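PDB 3FMB: dimeric protein of unknown function and ferredoxin-like fold, which is of unknown function but forms a dimer and belongs to the stress-responsive A/B barrel (Dabb) family. Local coordinates for residues M42-E50 against R60-M68. Numbering follows the deposited sequence.
With EDO (1,2-ethanediol), chain D.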
HETATM    1  N   MSE A  42      -6.502 -12.641  -9.532  1.00 27.88           N
HETATM    2  CA  MSE A  42      -6.732 -11.245  -9.123  1.00 25.90           C
HETATM    3  C   MSE A  42      -8.209 -10.938  -8.914  1.00 27.72           C
HETATM    4  O   MSE A  42      -8.594 -10.410  -7.865  1.00 26.40           O
HETATM    5  CB  MSE A  42      -6.122 -10.295 -10.163  1.00 25.46           C
HETATM    6  CG  MSE A  42      -4.577 -10.304 -10.151  1.00 25.98           C
HETATM    7 SE   MSE A  42      -3.771  -9.583 -11.702  0.75 23.77          SE
HETATM    8  CE  MSE A  42      -4.336  -7.726 -11.589  1.00 29.47           C
ATOM      9  N   ASN A  43      -9.035 -11.277  -9.899  1.00 28.33           N
ATOM     10  CA  ASN A  43     -10.484 -11.083  -9.808  1.00 27.62           C
ATOM     11  C   ASN A  43     -11.080 -11.892  -8.647  1.00 27.86           C
ATOM     12  O   ASN A  43     -11.848 -11.362  -7.831  1.00 27.28           O
ATOM     13  CB  ASN A  43     -11.174 -11.430 -11.143  1.00 27.83           C
ATOM     14  CG  ASN A  43     -10.963 -10.372 -12.234  1.00 30.78           C
ATOM     15  OD1 ASN A  43     -10.704  -9.223 -11.951  1.00 29.22           O
ATOM     16  ND2 ASN A  43     -11.116 -10.780 -13.492  1.00 30.07           N
ATOM     17  N   SER A  44     -10.717 -13.160  -8.539  1.00 27.04           N
ATOM     18  CA  SER A  44     -11.276 -14.002  -7.487  1.00 28.18           C
ATOM     19  C   SER A  44     -10.943 -13.474  -6.080  1.00 28.05           C
ATOM     20  O   SER A  44     -11.816 -13.433  -5.206  1.00 29.11           O
ATOM     21  CB  SER A  44     -10.813 -15.452  -7.631  1.00 29.24           C
ATOM     22  OG  SER A  44     -11.408 -16.017  -8.766  1.00 36.85           O
ATOM     23  N   PHE A  45      -9.686 -13.066  -5.889  1.00 28.23           N
ATOM     24  CA  PHE A  45      -9.196 -12.481  -4.633  1.00 26.60           C
ATOM     25  C   PHE A  45      -9.937 -11.195  -4.303  1.00 28.75           C
ATOM     26  O   PHE A  45     -10.414 -11.046  -3.210  1.00 26.55           O
ATOM     27  CB  PHE A  45      -7.710 -12.191  -4.732  1.00 28.62           C
ATOM     28  CG  PHE A  45      -7.124 -11.608  -3.476  1.00 27.37           C
ATOM     29  CD1 PHE A  45      -6.964 -12.406  -2.337  1.00 27.00           C
ATOM     30  CD2 PHE A  45      -6.763 -10.274  -3.402  1.00 25.95           C
ATOM     31  CE1 PHE A  45      -6.415 -11.883  -1.175  1.00 26.32           C
ATOM     32  CE2 PHE A  45      -6.203  -9.754  -2.208  1.00 24.26           C
ATOM     33  CZ  PHE A  45      -6.051 -10.589  -1.116  1.00 26.70           C
ATOM     34  N   LYS A  46     -10.056 -10.295  -5.276  1.00 27.84           N
ATOM     35  CA  LYS A  46     -10.784  -9.025  -5.075  1.00 28.43           C
ATOM     36  C   LYS A  46     -12.211  -9.290  -4.597  1.00 28.78           C
ATOM     37  O   LYS A  46     -12.648  -8.687  -3.616  1.00 29.14           O
ATOM     38  CB  LYS A  46     -10.826  -8.202  -6.357  1.00 29.19           C
ATOM     39  CG  LYS A  46     -11.720  -6.948  -6.328  1.00 27.85           C
ATOM     40  CD  LYS A  46     -11.430  -6.100  -7.563  1.00 31.81           C
ATOM     41  CE  LYS A  46     -12.405  -4.993  -7.745  1.00 33.29           C
ATOM     42  NZ  LYS A  46     -12.189  -4.074  -6.697  1.00 33.66           N
ATOM     43  N   GLU A  47     -12.918 -10.181  -5.292  0.50 27.60           N
ATOM     44  CA  GLU A  47     -14.290 -10.550  -4.927  0.50 29.33           C
ATOM     45  C   GLU A  47     -14.379 -11.127  -3.515  0.50 26.95           C
ATOM     46  O   GLU A  47     -15.301 -10.795  -2.773  0.50 26.71           O
ATOM     47  CB  GLU A  47     -14.856 -11.568  -5.924  0.50 29.12           C
ATOM     48  CG  GLU A  47     -16.335 -11.883  -5.742  0.50 28.08           C
ATOM     49  CD  GLU A  47     -16.781 -13.098  -6.555  0.50 34.09           C
ATOM     50  OE1 GLU A  47     -17.738 -12.961  -7.343  0.50 44.44           O
ATOM     51  OE2 GLU A  47     -16.173 -14.190  -6.405  0.50 44.24           O
ATOM     52  N   ALA A  48     -13.432 -11.999  -3.166  1.00 27.72           N
ATOM     53  CA  ALA A  48     -13.438 -12.696  -1.872  1.00 29.55           C
ATOM     54  C   ALA A  48     -13.171 -11.726  -0.720  1.00 27.53           C
ATOM     55  O   ALA A  48     -13.857 -11.786   0.307  1.00 25.96           O
ATOM     56  CB  ALA A  48     -12.410 -13.856  -1.871  1.00 27.51           C
ATOM     57  N   ILE A  49     -12.188 -10.841  -0.898  1.00 26.97           N
ATOM     58  CA  ILE A  49     -11.879  -9.826   0.120  1.00 26.90           C
ATOM     59  C   ILE A  49     -13.029  -8.856   0.326  1.00 28.89           C
ATOM     60  O   ILE A  49     -13.403  -8.526   1.465  1.00 27.46           O
ATOM     61  CB  ILE A  49     -10.589  -9.051  -0.207  1.00 27.13           C
ATOM     62  CG1 ILE A  49      -9.365  -9.996  -0.126  1.00 24.99           C
ATOM     63  CG2 ILE A  49     -10.436  -7.836   0.749  1.00 26.71           C
ATOM     64  CD1 ILE A  49      -9.010 -10.582   1.316  1.00 24.54           C
ATOM     65  N   GLU A  50     -13.628  -8.416  -0.772  1.00 31.14           N
ATOM     66  CA  GLU A  50     -14.668  -7.419  -0.708  1.00 33.20           C
ATOM     67  C   GLU A  50     -15.995  -7.964  -0.109  1.00 31.99           C
ATOM     68  O   GLU A  50     -16.792  -7.184   0.373  1.00 33.21           O
ATOM     69  CB  GLU A  50     -14.795  -6.714  -2.073  1.00 34.09           C
ATOM     70  CG  GLU A  50     -13.515  -5.856  -2.319  1.00 32.66           C
ATOM     71  CD  GLU A  50     -13.517  -4.996  -3.586  1.00 41.29           C
ATOM     72  OE1 GLU A  50     -14.360  -5.243  -4.460  1.00 31.91           O
ATOM     73  OE2 GLU A  50     -12.672  -4.057  -3.697  1.00 33.60           O
ATOM     74  N   ARG A  60     -13.408  -1.964   9.278  1.00 25.00           N
ATOM     75  CA  ARG A  60     -14.022  -0.622   9.219  1.00 25.59           C
ATOM     76  C   ARG A  60     -14.095  -0.126   7.755  1.00 26.92           C
ATOM     77  O   ARG A  60     -15.007   0.558   7.369  1.00 25.98           O
ATOM     78  CB  ARG A  60     -13.232   0.351  10.090  1.00 25.08           C
ATOM     79  CG  ARG A  60     -13.115  -0.108  11.539  1.00 27.67           C
ATOM     80  CD  ARG A  60     -14.483  -0.015  12.226  1.00 31.73           C
ATOM     81  NE  ARG A  60     -14.460  -0.558  13.578  1.00 38.18           N
ATOM     82  CZ  ARG A  60     -15.150  -1.627  13.986  1.00 38.66           C
ATOM     83  NH1 ARG A  60     -15.974  -2.279  13.175  1.00 46.13           N
ATOM     84  NH2 ARG A  60     -15.017  -2.045  15.231  1.00 40.88           N
ATOM     85  N   LYS A  61     -13.123  -0.513   6.950  1.00 26.14           N
ATOM     86  CA  LYS A  61     -13.100  -0.234   5.527  1.00 28.31           C
ATOM     87  C   LYS A  61     -12.167  -1.255   4.902  1.00 27.99           C
ATOM     88  O   LYS A  61     -11.169  -1.599   5.518  1.00 26.51           O
ATOM     89  CB  LYS A  61     -12.533   1.166   5.266  1.00 29.38           C
ATOM     90  CG  LYS A  61     -12.552   1.560   3.817  1.00 33.24           C
ATOM     91  CD  LYS A  61     -12.169   3.017   3.652  1.00 36.41           C
ATOM     92  CE  LYS A  61     -12.036   3.405   2.197  1.00 40.64           C
ATOM     93  NZ  LYS A  61     -12.155   4.891   2.098  1.00 44.31           N
ATOM     94  N   ILE A  62     -12.513  -1.756   3.716  1.00 25.00           N
ATOM     95  CA  ILE A  62     -11.619  -2.647   2.961  1.00 27.03           C
ATOM     96  C   ILE A  62     -11.912  -2.494   1.471  1.00 27.49           C
ATOM     97  O   ILE A  62     -13.042  -2.287   1.052  1.00 28.12           O
ATOM     98  CB  ILE A  62     -11.704  -4.156   3.405  1.00 24.77           C
ATOM     99  CG1 ILE A  62     -10.499  -4.975   2.934  1.00 32.21           C
ATOM    100  CG2 ILE A  62     -13.128  -4.771   3.023  1.00 28.99           C
ATOM    101  CD1 ILE A  62     -10.189  -6.230   3.824  1.00 25.70           C
ATOM    102  N   GLU A  63     -10.853  -2.503   0.682  1.00 26.93           N
ATOM    103  CA  GLU A  63     -10.992  -2.557  -0.758  1.00 28.20           C
ATOM    104  C   GLU A  63      -9.766  -3.213  -1.360  1.00 26.30           C
ATOM    105  O   GLU A  63      -8.669  -3.158  -0.771  1.00 26.26           O
ATOM    106  CB  GLU A  63     -11.158  -1.151  -1.326  1.00 29.79           C
ATOM    107  CG  GLU A  63      -9.918  -0.305  -1.238  1.00 29.57           C
ATOM    108  CD  GLU A  63     -10.152   1.166  -1.510  1.00 33.06           C
ATOM    109  OE1 GLU A  63     -11.313   1.626  -1.459  1.00 34.59           O
ATOM    110  OE2 GLU A  63      -9.154   1.880  -1.730  1.00 31.92           O
ATOM    111  N   VAL A  64      -9.963  -3.824  -2.535  1.00 27.73           N
ATOM    112  CA  VAL A  64      -8.850  -4.395  -3.297  1.00 27.73           C
ATOM    113  C   VAL A  64      -8.742  -3.650  -4.625  1.00 26.11           C
ATOM    114  O   VAL A  64      -9.734  -3.530  -5.348  1.00 26.08           O
ATOM    115  CB  VAL A  64      -9.022  -5.912  -3.514  1.00 28.36           C
ATOM    116  CG1 VAL A  64      -8.001  -6.441  -4.534  1.00 23.52           C
ATOM    117  CG2 VAL A  64      -8.911  -6.625  -2.143  1.00 26.73           C
ATOM    118  N   GLY A  65      -7.537  -3.180  -4.910  1.00 25.44           N
ATOM    119  CA  GLY A  65      -7.221  -2.494  -6.147  1.00 26.29           C
ATOM    120  C   GLY A  65      -6.342  -3.359  -7.025  1.00 25.23           C
ATOM    121  O   GLY A  65      -5.390  -3.955  -6.579  1.00 27.14           O
ATOM    122  N   LEU A  66      -6.703  -3.439  -8.296  1.00 26.19           N
ATOM    123  CA  LEU A  66      -5.905  -4.173  -9.280  1.00 25.67           C
ATOM    124  C   LEU A  66      -5.108  -3.171 -10.134  1.00 24.28           C
ATOM    125  O   LEU A  66      -5.665  -2.193 -10.644  1.00 24.12           O
ATOM    126  CB  LEU A  66      -6.835  -5.073 -10.133  1.00 25.76           C
ATOM    127  CG  LEU A  66      -7.682  -6.113  -9.387  1.00 25.94           C
ATOM    128  CD1 LEU A  66      -8.397  -7.001 -10.400  1.00 27.90           C
ATOM    129  CD2 LEU A  66      -6.747  -6.890  -8.411  1.00 25.65           C
ATOM    130  N   ASN A  67      -3.784  -3.363 -10.212  1.00 23.15           N
ATOM    131  CA  ASN A  67      -2.929  -2.417 -10.851  1.00 24.96           C
ATOM    132  C   ASN A  67      -3.296  -2.105 -12.300  1.00 26.32           C
ATOM    133  O   ASN A  67      -3.507  -3.012 -13.105  1.00 27.71           O
ATOM    134  CB  ASN A  67      -1.496  -2.912 -10.818  1.00 27.35           C
ATOM    135  CG  ASN A  67      -0.557  -1.939 -11.458  1.00 26.91           C
ATOM    136  OD1 ASN A  67      -0.521  -0.766 -11.089  1.00 25.52           O
ATOM    137  ND2 ASN A  67       0.160  -2.400 -12.471  1.00 23.53           N
HETATM  138  N   MSE A  68      -3.322  -0.826 -12.629  0.50 23.58           N
HETATM  139  CA  MSE A  68      -3.626  -0.384 -14.000  0.50 25.27           C
HETATM  140  C   MSE A  68      -2.530   0.493 -14.600  0.50 24.17           C
HETATM  141  O   MSE A  68      -2.765   1.181 -15.605  0.50 20.07           O
HETATM  142  CB  MSE A  68      -4.993   0.306 -14.068  0.50 26.93           C
HETATM  143  CG  MSE A  68      -5.321   1.253 -12.961  0.50 29.13           C
HETATM  144 SE   MSE A  68      -4.321   2.876 -12.871  0.37 27.85          SE
HETATM  145  CE  MSE A  68      -5.343   3.976 -14.146  0.50 26.33           C
TER
HETATM  146  C1  EDO D 101       2.047  -5.670 -14.210  1.00 35.11           C
HETATM  147  O1  EDO D 101       2.109  -4.324 -14.656  1.00 32.94           O
HETATM  148  C2  EDO D 101       1.505  -5.697 -12.779  1.00 27.45           C
HETATM  149  O2  EDO D 101       0.133  -5.345 -12.727  1.00 23.85           O
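Helix 35-50 packs over strand 61-66, an outermost strand of its own chain's antiparallel sheet, and Val64 points from the strand at the helix between Lys46 and Ile49. The two short axes run antiparallel at 171° and approach to 7.7 Å; the helix is the crossover element of a beta-alpha-beta unit, strand 21-29, helix 35-50, strand 61-66. The two methyls of Val64 divide between Lys46 and Ile49, and both also reach the Phe45 ring obliquely: CG1 lies against Lys46 CB at 3.8 Å, whereas CG2 presses on Ile49 CG2 at 3.5 Å, closer than usual for two carbons. Ile62 CD1 is equally close to that same Ile49 methyl, so the branch of Ile49 is wedged between two strand residues. Ile49 CG1 sits above one face of the Phe45 ring, displaced toward its rim. In this ferredoxin-like fold, with strand order 2-3-1-4, the apolar row continues inward to Ile76 of strand 76-82, and Tyr91 of helix 85-93 touches both Ile49 and Ile62. Toward the start of the helical segment, Leu66 sets both methyls against CB of Met42 (a selenomethionine), CD2 at 3.9 Å. Along the outer margin Lys46 and Glu50, one helical turn apart, bind the backbone O and N of Val64 and each other. The Lys46 chain is extended until a bend at its last torsion (chi4 68°) turns NZ onto Val64 O, 2.9 Å away. Glu50 OE2 accepts from Val64 N at 3.0 Å in an almost straight bond (177°), and also receives Lys46 NZ in a salt bridge. The amide uses the anti side of OE2 and the ammonium the syn side, both displaced to one face of the carboxylate; these two donors probably limit its rotation. Glu63 is directed away from the helix; its OE2 is hydrogen-bonded to Tyr116 OH and salt-bridged to Lys22 NZ, both of the second subunit.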